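Side-chain contacts in SM80.1 Vicilin (Solanum melongena, PDB 5VF5), which probably serves as a 7S seed storage globulin built from two cupin domains, and binds copper and sodium ions in this crystal: residues Ser16-Ser21 with Phe36-Gln41; Ser231-Glu236 with Phe348-Phe353; Glu367-Ser372 with Glu379-Phe384. All coordinates share one frame; numbering follows the deposited sequence. Where two conformers were deposited one is given.

Interaction 1. Residues Ser16-Ser21 with Phe36-Gln41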
loop_
_atom_site.group_PDB
_atom_site.type_symbol
_atom_site.label_atom_id
_atom_site.label_comp_id
_atom_site.label_asym_id
_atom_site.label_seq_id
_atom_site.Cartn_x
_atom_site.Cartn_y
_atom_site.Cartn_z
ATOM N N SER A 16 -8.294 -10.221 -2.331
ATOM C CA SER A 16 -7.143 -10.274 -3.207
ATOM C C SER A 16 -7.499 -10.595 -4.665
ATOM O O SER A 16 -6.872 -10.061 -5.601
ATOM C CB SER A 16 -6.086 -11.215 -2.675
ATOM O OG SER A 16 -6.549 -12.544 -2.775
ATOM N N GLN A 17 -8.517 -11.422 -4.861
ATOM C CA GLN A 17 -8.924 -11.820 -6.208
ATOM C C GLN A 17 -9.444 -10.660 -7.038
ATOM O O GLN A 17 -9.549 -10.780 -8.252
ATOM C CB GLN A 17 -9.960 -12.937 -6.129
ATOM C CG GLN A 17 -9.341 -14.268 -5.715
ATOM N N ARG A 18 -9.805 -9.545 -6.372
ATOM C CA ARG A 18 -10.274 -8.367 -7.104
ATOM C C ARG A 18 -9.182 -7.589 -7.783
ATOM O O ARG A 18 -9.473 -6.773 -8.651
ATOM C CB ARG A 18 -11.139 -7.485 -6.217
ATOM C CG ARG A 18 -12.457 -8.220 -5.958
ATOM C CD ARG A 18 -13.443 -7.457 -5.168
ATOM N NE ARG A 18 -13.860 -6.172 -5.709
ATOM C CZ ARG A 18 -14.409 -5.228 -4.952
ATOM N NH1 ARG A 18 -14.641 -5.483 -3.669
ATOM N NH2 ARG A 18 -14.745 -4.047 -5.471
ATOM N N PHE A 19 -7.936 -7.821 -7.401
ATOM C CA PHE A 19 -6.825 -7.209 -8.107
ATOM C C PHE A 19 -6.766 -7.803 -9.530
ATOM O O PHE A 19 -6.833 -9.010 -9.684
ATOM C CB PHE A 19 -5.467 -7.392 -7.446
ATOM C CG PHE A 19 -5.226 -6.554 -6.197
ATOM C CD1 PHE A 19 -5.881 -6.827 -5.002
ATOM C CD2 PHE A 19 -4.310 -5.538 -6.206
ATOM C CE1 PHE A 19 -5.642 -6.065 -3.893
ATOM C CE2 PHE A 19 -4.028 -4.804 -5.064
ATOM C CZ PHE A 19 -4.691 -5.056 -3.912
ATOM N N GLN A 20 -6.647 -6.956 -10.541
ATOM C CA GLN A 20 -6.672 -7.392 -11.952
ATOM C C GLN A 20 -5.288 -7.261 -12.571
ATOM O O GLN A 20 -4.726 -6.155 -12.529
ATOM C CB GLN A 20 -7.680 -6.536 -12.717
ATOM C CG GLN A 20 -9.109 -6.748 -12.236
ATOM C CD GLN A 20 -10.157 -5.985 -13.018
ATOM O OE1 GLN A 20 -10.190 -4.739 -13.024
ATOM N NE2 GLN A 20 -11.060 -6.729 -13.649
ATOM N N SER A 21 -4.746 -8.343 -13.148
ATOM C CA SER A 21 -3.462 -8.249 -13.857
ATOM C C SER A 21 -3.587 -7.329 -15.054
ATOM O O SER A 21 -4.508 -7.454 -15.853
ATOM C CB SER A 21 -2.891 -9.576 -14.428
ATOM O OG SER A 21 -2.632 -10.474 -13.445
ATOM N N PHE A 36 -11.829 2.728 -6.366
ATOM C CA PHE A 36 -12.534 2.441 -5.112
ATOM C C PHE A 36 -14.040 2.674 -5.162
ATOM O O PHE A 36 -14.799 2.070 -4.390
ATOM C CB PHE A 36 -11.911 3.254 -4.003
ATOM C CG PHE A 36 -10.556 2.773 -3.619
ATOM C CD1 PHE A 36 -10.396 1.526 -2.986
ATOM C CD2 PHE A 36 -9.440 3.536 -3.820
ATOM C CE1 PHE A 36 -9.153 1.112 -2.599
ATOM C CE2 PHE A 36 -8.187 3.085 -3.453
ATOM C CZ PHE A 36 -8.057 1.878 -2.819
ATOM N N THR A 37 -14.438 3.526 -6.072
ATOM C CA THR A 37 -15.852 3.822 -6.327
ATOM C C THR A 37 -16.555 2.808 -7.216
ATOM O O THR A 37 -17.764 2.977 -7.468
ATOM C CB THR A 37 -15.955 5.216 -6.947
ATOM O OG1 THR A 37 -15.010 5.309 -8.027
ATOM C CG2 THR A 37 -15.625 6.297 -5.893
ATOM N N GLN A 38 -15.847 1.761 -7.658
ATOM C CA GLN A 38 -16.475 0.708 -8.511
ATOM C C GLN A 38 -17.789 0.185 -7.982
ATOM O O GLN A 38 -18.725 0.082 -8.760
ATOM C CB GLN A 38 -15.522 -0.479 -8.754
ATOM C CG GLN A 38 -16.075 -1.588 -9.640
ATOM C CD GLN A 38 -15.241 -2.864 -9.558
ATOM O OE1 GLN A 38 -14.938 -3.392 -8.456
ATOM N NE2 GLN A 38 -14.861 -3.365 -10.722
ATOM N N ARG A 39 -17.877 -0.132 -6.704
ATOM C CA ARG A 39 -19.130 -0.676 -6.123
ATOM C C ARG A 39 -19.787 0.184 -5.069
ATOM O O ARG A 39 -20.889 -0.145 -4.627
ATOM C CB ARG A 39 -18.896 -2.051 -5.478
ATOM C CG ARG A 39 -18.512 -3.161 -6.428
ATOM C CD ARG A 39 -18.246 -4.428 -5.631
ATOM N NE ARG A 39 -17.709 -5.486 -6.470
ATOM C CZ ARG A 39 -17.328 -6.689 -6.030
ATOM N NH1 ARG A 39 -16.836 -7.560 -6.898
ATOM N NH2 ARG A 39 -17.435 -7.022 -4.736
ATOM N N SER A 40 -19.163 1.286 -4.672
ATOM C CA SER A 40 -19.753 2.149 -3.646
ATOM C C SER A 40 -19.262 3.614 -3.712
ATOM O O SER A 40 -18.049 3.932 -3.720
ATOM C CB SER A 40 -19.470 1.629 -2.234
ATOM O OG SER A 40 -20.064 2.503 -1.259
ATOM N N GLN A 41 -20.225 4.515 -3.646
ATOM C CA GLN A 41 -19.941 5.929 -3.568
ATOM C C GLN A 41 -19.437 6.331 -2.210
ATOM O O GLN A 41 -18.978 7.458 -2.090
ATOM C CB GLN A 41 -21.185 6.727 -3.957
ATOM C CG GLN A 41 -21.548 6.557 -5.434
ATOM C CD GLN A 41 -20.449 7.040 -6.369
ATOM O OE1 GLN A 41 -20.165 8.227 -6.424
ATOM N NE2 GLN A 41 -19.809 6.117 -7.090
HETATM O O HOH W 1 -14.034 -5.969 -8.536
#

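Interaction 2. Residues Ser231-Glu236 with Phe348-Phe353. With ACT (acetate ion), chain C.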
loop_
_atom_site.group_PDB
_atom_site.type_symbol
_atom_site.label_atom_id
_atom_site.label_comp_id
_atom_site.label_asym_id
_atom_site.label_seq_id
_atom_site.Cartn_x
_atom_site.Cartn_y
_atom_site.Cartn_z
ATOM N N SER A 231 5.139 9.533 8.260
ATOM C CA SER A 231 4.170 10.615 8.131
ATOM C C SER A 231 4.720 11.717 7.260
ATOM O O SER A 231 5.952 11.929 7.220
ATOM C CB SER A 231 3.877 11.253 9.497
ATOM O OG SER A 231 5.006 12.005 9.976
ATOM N N PRO A 232 3.838 12.462 6.585
ATOM C CA PRO A 232 4.313 13.627 5.839
ATOM C C PRO A 232 4.867 14.727 6.731
ATOM O O PRO A 232 5.594 15.571 6.241
ATOM C CB PRO A 232 3.079 14.073 5.049
ATOM C CG PRO A 232 1.932 13.576 5.865
ATOM C CD PRO A 232 2.381 12.311 6.463
ATOM N N GLU A 233 4.514 14.734 8.021
ATOM C CA GLU A 233 5.125 15.699 8.947
ATOM C C GLU A 233 6.634 15.512 8.949
ATOM O O GLU A 233 7.383 16.482 8.984
ATOM C CB GLU A 233 4.575 15.495 10.363
ATOM C CG GLU A 233 3.214 16.100 10.651
ATOM C CD GLU A 233 2.041 15.180 10.390
ATOM O OE1 GLU A 233 2.209 14.211 9.584
ATOM O OE2 GLU A 233 0.953 15.436 10.977
ATOM N N ARG A 234 7.072 14.260 8.973
ATOM C CA ARG A 234 8.485 13.916 9.007
ATOM C C ARG A 234 9.194 13.789 7.671
ATOM O O ARG A 234 10.365 14.141 7.556
ATOM C CB ARG A 234 8.650 12.634 9.817
ATOM C CG ARG A 234 10.060 12.114 9.890
ATOM C CD ARG A 234 10.199 10.979 10.859
ATOM N NE ARG A 234 11.536 10.423 10.776
ATOM C CZ ARG A 234 11.879 9.203 11.185
ATOM N NH1 ARG A 234 10.999 8.393 11.763
ATOM N NH2 ARG A 234 13.136 8.799 11.034
ATOM N N PHE A 235 8.497 13.238 6.682
ATOM C CA PHE A 235 9.076 12.877 5.409
ATOM C C PHE A 235 8.530 13.781 4.339
ATOM O O PHE A 235 7.390 13.594 3.867
ATOM C CB PHE A 235 8.777 11.412 5.111
ATOM C CG PHE A 235 9.550 10.480 5.991
ATOM C CD1 PHE A 235 10.880 10.169 5.713
ATOM C CD2 PHE A 235 8.983 9.974 7.124
ATOM C CE1 PHE A 235 11.598 9.346 6.562
ATOM C CE2 PHE A 235 9.678 9.127 7.964
ATOM C CZ PHE A 235 10.988 8.807 7.678
ATOM N N GLU A 236 9.321 14.768 3.932
ATOM C CA GLU A 236 8.871 15.777 2.990
ATOM C C GLU A 236 8.430 15.144 1.645
ATOM O O GLU A 236 7.534 15.656 0.975
ATOM C CB GLU A 236 9.985 16.826 2.784
ATOM C CG GLU A 236 11.099 16.409 1.848
ATOM N N PHE A 348 -1.650 15.782 9.973
ATOM C CA PHE A 348 -2.456 16.120 11.155
ATOM C C PHE A 348 -3.282 14.933 11.677
ATOM O O PHE A 348 -4.002 15.095 12.670
ATOM C CB PHE A 348 -3.343 17.378 10.936
ATOM C CG PHE A 348 -2.599 18.536 10.322
ATOM C CD1 PHE A 348 -1.485 19.015 10.941
ATOM C CD2 PHE A 348 -2.979 19.075 9.092
ATOM C CE1 PHE A 348 -0.747 20.084 10.398
ATOM C CE2 PHE A 348 -2.264 20.129 8.527
ATOM C CZ PHE A 348 -1.145 20.635 9.193
ATOM N N ASN A 349 -3.177 13.768 11.025
ATOM C CA ASN A 349 -3.874 12.581 11.536
ATOM C C ASN A 349 -3.332 12.143 12.886
ATOM O O ASN A 349 -2.102 12.106 13.101
ATOM C CB ASN A 349 -3.754 11.410 10.589
ATOM C CG ASN A 349 -4.618 10.221 11.032
ATOM O OD1 ASN A 349 -5.864 10.312 11.040
ATOM N ND2 ASN A 349 -3.959 9.106 11.435
ATOM N N ARG A 350 -4.241 11.769 13.775
ATOM C CA ARG A 350 -3.854 11.159 15.027
ATOM C C ARG A 350 -4.686 9.892 15.277
ATOM O O ARG A 350 -5.873 9.784 14.890
ATOM C CB ARG A 350 -3.935 12.152 16.179
ATOM C CG ARG A 350 -3.070 13.402 16.000
ATOM C CD ARG A 350 -1.566 13.123 16.052
ATOM N NE ARG A 350 -0.748 14.356 16.028
ATOM C CZ ARG A 350 -0.281 14.940 14.932
ATOM N NH1 ARG A 350 -0.491 14.408 13.723
ATOM N NH2 ARG A 350 0.437 16.051 15.057
ATOM N N LYS A 351 -4.011 8.906 15.863
ATOM C CA LYS A 351 -4.630 7.689 16.366
ATOM C C LYS A 351 -5.262 7.976 17.707
ATOM O O LYS A 351 -4.629 8.579 18.583
ATOM C CB LYS A 351 -3.631 6.566 16.585
ATOM C CG LYS A 351 -3.036 6.004 15.349
ATOM C CD LYS A 351 -3.684 4.724 15.019
ATOM C CE LYS A 351 -3.139 3.999 13.793
ATOM N NZ LYS A 351 -3.110 4.863 12.577
ATOM N N ASN A 352 -6.507 7.561 17.867
ATOM C CA ASN A 352 -7.272 7.705 19.095
ATOM C C ASN A 352 -7.671 6.332 19.573
ATOM O O ASN A 352 -8.569 5.686 18.970
ATOM C CB ASN A 352 -8.545 8.500 18.816
ATOM C CG ASN A 352 -8.268 9.947 18.491
ATOM O OD1 ASN A 352 -8.390 10.815 19.347
ATOM N ND2 ASN A 352 -7.857 10.207 17.253
ATOM N N PHE A 353 -7.063 5.839 20.648
ATOM C CA PHE A 353 -7.393 4.531 21.178
ATOM C C PHE A 353 -8.588 4.641 22.100
ATOM O O PHE A 353 -8.806 5.654 22.758
ATOM C CB PHE A 353 -6.177 3.930 21.903
ATOM C CG PHE A 353 -5.177 3.381 20.950
ATOM C CD1 PHE A 353 -4.200 4.204 20.380
ATOM C CD2 PHE A 353 -5.286 2.064 20.504
ATOM C CE1 PHE A 353 -3.314 3.704 19.449
ATOM C CE2 PHE A 353 -4.420 1.581 19.536
ATOM C CZ PHE A 353 -3.437 2.404 19.024
HETATM C C ACT C . -3.846 2.371 10.422
HETATM O O ACT C . -2.976 3.286 10.286
HETATM O OXT ACT C . -4.940 2.617 10.978
HETATM C CH3 ACT C . -3.610 0.951 9.968
HETATM O O HOH W 2 0.787 17.410 12.538
#

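Interaction 3. Residues Glu367-Ser372 with Glu379-Phe384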
loop_
_atom_site.group_PDB
_atom_site.type_symbol
_atom_site.label_atom_id
_atom_site.label_comp_id
_atom_site.label_asym_id
_atom_site.label_seq_id
_atom_site.Cartn_x
_atom_site.Cartn_y
_atom_site.Cartn_z
ATOM N N GLU A 367 -16.650 13.365 36.229
ATOM C CA GLU A 367 -18.047 13.775 36.164
ATOM C C GLU A 367 -18.670 13.580 34.743
ATOM O O GLU A 367 -19.817 13.144 34.571
ATOM C CB GLU A 367 -18.167 15.223 36.637
ATOM C CG GLU A 367 -17.756 15.438 38.096
ATOM C CD GLU A 367 -16.209 15.470 38.335
ATOM O OE1 GLU A 367 -15.368 15.545 37.344
ATOM O OE2 GLU A 367 -15.827 15.443 39.539
ATOM N N ALA A 368 -17.847 13.853 33.721
ATOM C CA ALA A 368 -18.255 13.608 32.348
ATOM C C ALA A 368 -18.422 12.121 32.083
ATOM O O ALA A 368 -19.337 11.728 31.343
ATOM C CB ALA A 368 -17.276 14.206 31.375
ATOM N N LYS A 369 -17.605 11.274 32.684
ATOM C CA LYS A 369 -17.803 9.818 32.549
ATOM C C LYS A 369 -19.101 9.391 33.208
ATOM O O LYS A 369 -19.830 8.529 32.670
ATOM C CB LYS A 369 -16.629 9.062 33.181
ATOM C CG LYS A 369 -15.353 9.191 32.390
ATOM C CD LYS A 369 -14.168 8.629 33.157
ATOM C CE LYS A 369 -12.925 8.688 32.302
ATOM N NZ LYS A 369 -11.700 9.107 32.979
ATOM N N GLU A 370 -19.390 9.932 34.383
ATOM C CA GLU A 370 -20.622 9.620 35.082
ATOM C C GLU A 370 -21.832 9.976 34.229
ATOM O O GLU A 370 -22.791 9.194 34.123
ATOM C CB GLU A 370 -20.670 10.342 36.444
ATOM C CG GLU A 370 -22.019 10.202 37.170
ATOM C CD GLU A 370 -21.919 10.393 38.658
ATOM O OE1 GLU A 370 -20.854 10.125 39.307
ATOM O OE2 GLU A 370 -22.940 10.831 39.193
ATOM N N LEU A 371 -21.814 11.165 33.636
ATOM C CA LEU A 371 -22.930 11.593 32.770
ATOM C C LEU A 371 -23.009 10.781 31.483
ATOM O O LEU A 371 -24.096 10.512 30.972
ATOM C CB LEU A 371 -22.843 13.066 32.458
ATOM C CG LEU A 371 -23.205 13.984 33.619
ATOM C CD1 LEU A 371 -22.681 15.375 33.404
ATOM C CD2 LEU A 371 -24.701 14.077 33.773
ATOM N N SER A 372 -21.861 10.371 30.966
ATOM C CA SER A 372 -21.783 9.614 29.724
ATOM C C SER A 372 -22.515 8.297 29.810
ATOM O O SER A 372 -23.243 7.914 28.874
ATOM C CB SER A 372 -20.334 9.309 29.371
ATOM O OG SER A 372 -19.638 10.484 28.925
ATOM N N GLU A 379 -16.940 4.282 39.338
ATOM C CA GLU A 379 -17.135 2.945 38.822
ATOM C C GLU A 379 -16.766 2.854 37.341
ATOM O O GLU A 379 -16.119 1.895 36.917
ATOM C CB GLU A 379 -18.580 2.505 39.029
ATOM C CG GLU A 379 -18.788 1.051 38.644
ATOM C CD GLU A 379 -20.136 0.499 39.000
ATOM O OE1 GLU A 379 -21.028 1.270 39.479
ATOM O OE2 GLU A 379 -20.268 -0.737 38.784
ATOM N N VAL A 380 -17.120 3.879 36.571
ATOM C CA VAL A 380 -16.696 3.940 35.192
ATOM C C VAL A 380 -15.183 3.927 35.122
ATOM O O VAL A 380 -14.589 3.188 34.331
ATOM C CB VAL A 380 -17.254 5.187 34.484
ATOM C CG1 VAL A 380 -16.769 5.219 33.035
ATOM C CG2 VAL A 380 -18.757 5.152 34.441
ATOM N N GLU A 381 -14.547 4.751 35.968
ATOM C CA GLU A 381 -13.088 4.828 35.977
ATOM C C GLU A 381 -12.449 3.510 36.364
ATOM O O GLU A 381 -11.463 3.088 35.759
ATOM C CB GLU A 381 -12.592 6.005 36.826
ATOM C CG GLU A 381 -12.933 7.318 36.142
ATOM C CD GLU A 381 -12.150 8.543 36.604
ATOM O OE1 GLU A 381 -11.776 8.574 37.801
ATOM O OE2 GLU A 381 -11.958 9.507 35.752
ATOM N N GLU A 382 -13.014 2.837 37.346
ATOM C CA GLU A 382 -12.502 1.523 37.726
ATOM C C GLU A 382 -12.516 0.576 36.514
ATOM O O GLU A 382 -11.499 -0.093 36.233
ATOM C CB GLU A 382 -13.296 0.943 38.897
ATOM C CG GLU A 382 -12.824 -0.439 39.343
ATOM C CD GLU A 382 -13.597 -1.011 40.530
ATOM O OE1 GLU A 382 -14.029 -0.241 41.411
ATOM O OE2 GLU A 382 -13.754 -2.252 40.591
ATOM N N ILE A 383 -13.618 0.553 35.765
ATOM C CA ILE A 383 -13.733 -0.354 34.644
ATOM C C ILE A 383 -12.730 0.007 33.565
ATOM O O ILE A 383 -12.034 -0.845 33.043
ATOM C CB ILE A 383 -15.177 -0.387 34.101
ATOM C CG1 ILE A 383 -16.094 -1.053 35.127
ATOM C CG2 ILE A 383 -15.242 -1.082 32.745
ATOM C CD1 ILE A 383 -17.561 -0.815 34.859
ATOM N N PHE A 384 -12.597 1.302 33.295
ATOM C CA PHE A 384 -11.670 1.773 32.260
ATOM C C PHE A 384 -10.156 1.640 32.576
ATOM O O PHE A 384 -9.278 1.685 31.701
ATOM C CB PHE A 384 -12.006 3.219 31.903
ATOM C CG PHE A 384 -13.247 3.373 31.080
ATOM C CD1 PHE A 384 -14.085 2.298 30.811
ATOM C CD2 PHE A 384 -13.603 4.616 30.598
ATOM C CE1 PHE A 384 -15.224 2.455 30.053
ATOM C CE2 PHE A 384 -14.747 4.772 29.839
ATOM C CZ PHE A 384 -15.559 3.689 29.558
#

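Interaction 1. Residues Ser16-Ser21 with Phe36-Gln41
A single bend at chi3 (58°) in an otherwise extended tail carries the guanidinium of Arg-18 across to Gln-38 and Arg-39, whose own side chain runs out straight from CG to NE and arrives from the opposite direction. The two guanidinium groups meet face on face. Their planes are only 4° from parallel, and CZ of Arg-18 lies 3.4 Å from CZ of Arg-39, each over the centre of the other group. The nitrogens are also in step: Arg-18 NH1 is 3.4 Å from Arg-39 NH2, while Arg-18 NH2 is 3.4 Å from Arg-39 NE. All of these nitrogens are donors, so no hydrogen bond joins the pair and flat stacking is what they share. Gln-38 supplies the acceptor. Its OE1 stands at the edge of the Arg-18 group, near its plane, and receives NH2 of Arg-18 at 3.1 Å along a fairly straight path (N-H...O 161°). The contact lies where the chain passes between the two halves of the bicupin fold. Strand 13-14 borders the sheet that contains strand 318-321, whereas strand 20-21 borders the one that contains strand 28-32; Arg-18 closes the short 3-10 segment between them. Beneath this polar surface layer the flanking phenylalanines turn inward, Phe-19 onto Val-318 and Phe-36 onto Val-320. A water completes the arrangement by accepting from Arg-18 NE at 2.8 Å and donating to Gln-38 OE1 at 2.7 Å. Water and amide oxygen thus close a small ring along one edge of the guanidinium, which would resist turning of the group about CD-NE. The partial negative charge of OE1, together with solvent around the exposed Arg-39, probably offsets some of the repulsion between the two cations.

Interaction 2. Residues Ser231-Glu236 with Phe348-Phe353
Glu-233 meets the turn before strand 351-353 through one carboxylate oxygen. OE2 of Glu-233 accepts the backbone N of Phe-348 at 2.8 Å, with an N-H...O angle of 159°, and receives NH1 of Arg-350 at a longer 3.3 Å in a salt bridge. The two donors come from opposite faces of the carboxylate, both well out of its plane, while OE2 itself lies at the edge of the Arg-350 guanidinium. A sharp bend at chi2 of Glu-233 (91°) turns the carboxylate toward these donors. Water bridges the ion pair as well, linking Glu-233 OE2 to NH2 of Arg-350. Since Arg-350 was modelled in two conformers, its part in the grip holds for one of them.

In the next shell, NH1 of that Arg-350 conformer also binds the backbone O of Asn-349 at 2.9 Å, which fixes the guanidinium over its own turn. Asn-349 is held in turn by Arg-263 N and Ser-264 N at OD1 and by Asn-261 at ND2. On the other side, Arg-239 binds the carbonyl oxygens of Pro-232 and Glu-233. The bridge therefore ties the loop after strand 225-230, in one sheet of the second cupin domain, to the start of strand 351-353, which pairs antiparallel with strand 254-261 in another.

Interaction 3. Residues Glu367-Ser372 with Glu379-Phe384
This is a helix-helix contact with a partly buried salt bridge, made between helices 366-373 and 377-385, which follow one another in the chain far from the protein's centre. The short axes pass 9.5 Å apart and run at 95° to each other, so the pair forms a corner. Lys-369 carries the contact along its whole length. At its base, CB packs against CG1 of Val-380 at 3.8 Å; further out, CD lies 3.5 Å from CG of Glu-381, whose chain it crosses at about a right angle. The tip, NZ, binds OE2 of Glu-381 at 2.8 Å, meeting the carboxylate on its anti side and 23° out of plane. Helical extensions of this kind follow the cupin barrels of 7S globulins, where they commonly take part in trimer contacts.

NZ of Lys-369 is also hydrogen-bonded to the backbone oxygens of Trp-361 and Ile-364, so one carboxylate and two carbonyls grip it, and OE1 of Glu-381 has its own partner in Arg-366. With such acceptors around it, the ammonium of buried Lys-369 probably stays charged, and the carboxylate, set between two cations, is probably ionised.

Overall arrangement
Interaction 1 is a surface contact, whereas interactions 2 and 3 are partly buried. No two share a segment, and the centres lie about 27 Å (1 to 2), 30 Å (2 to 3) and 43 Å (1 to 3) apart. Interaction 2 spans two sheets of the second cupin domain; interaction 1 involves the strand that edges a sheet of the first. Interaction 3 joins helices alone, although helix 366-373 follows strand 351-353 in the chain. The chemistry shifts accordingly: like charges stack with an amide and water at the surface, a carboxylate collects donors between a loop and a turn at strand ends, and between the helices a partly buried ion pair is backed by aliphatic packing.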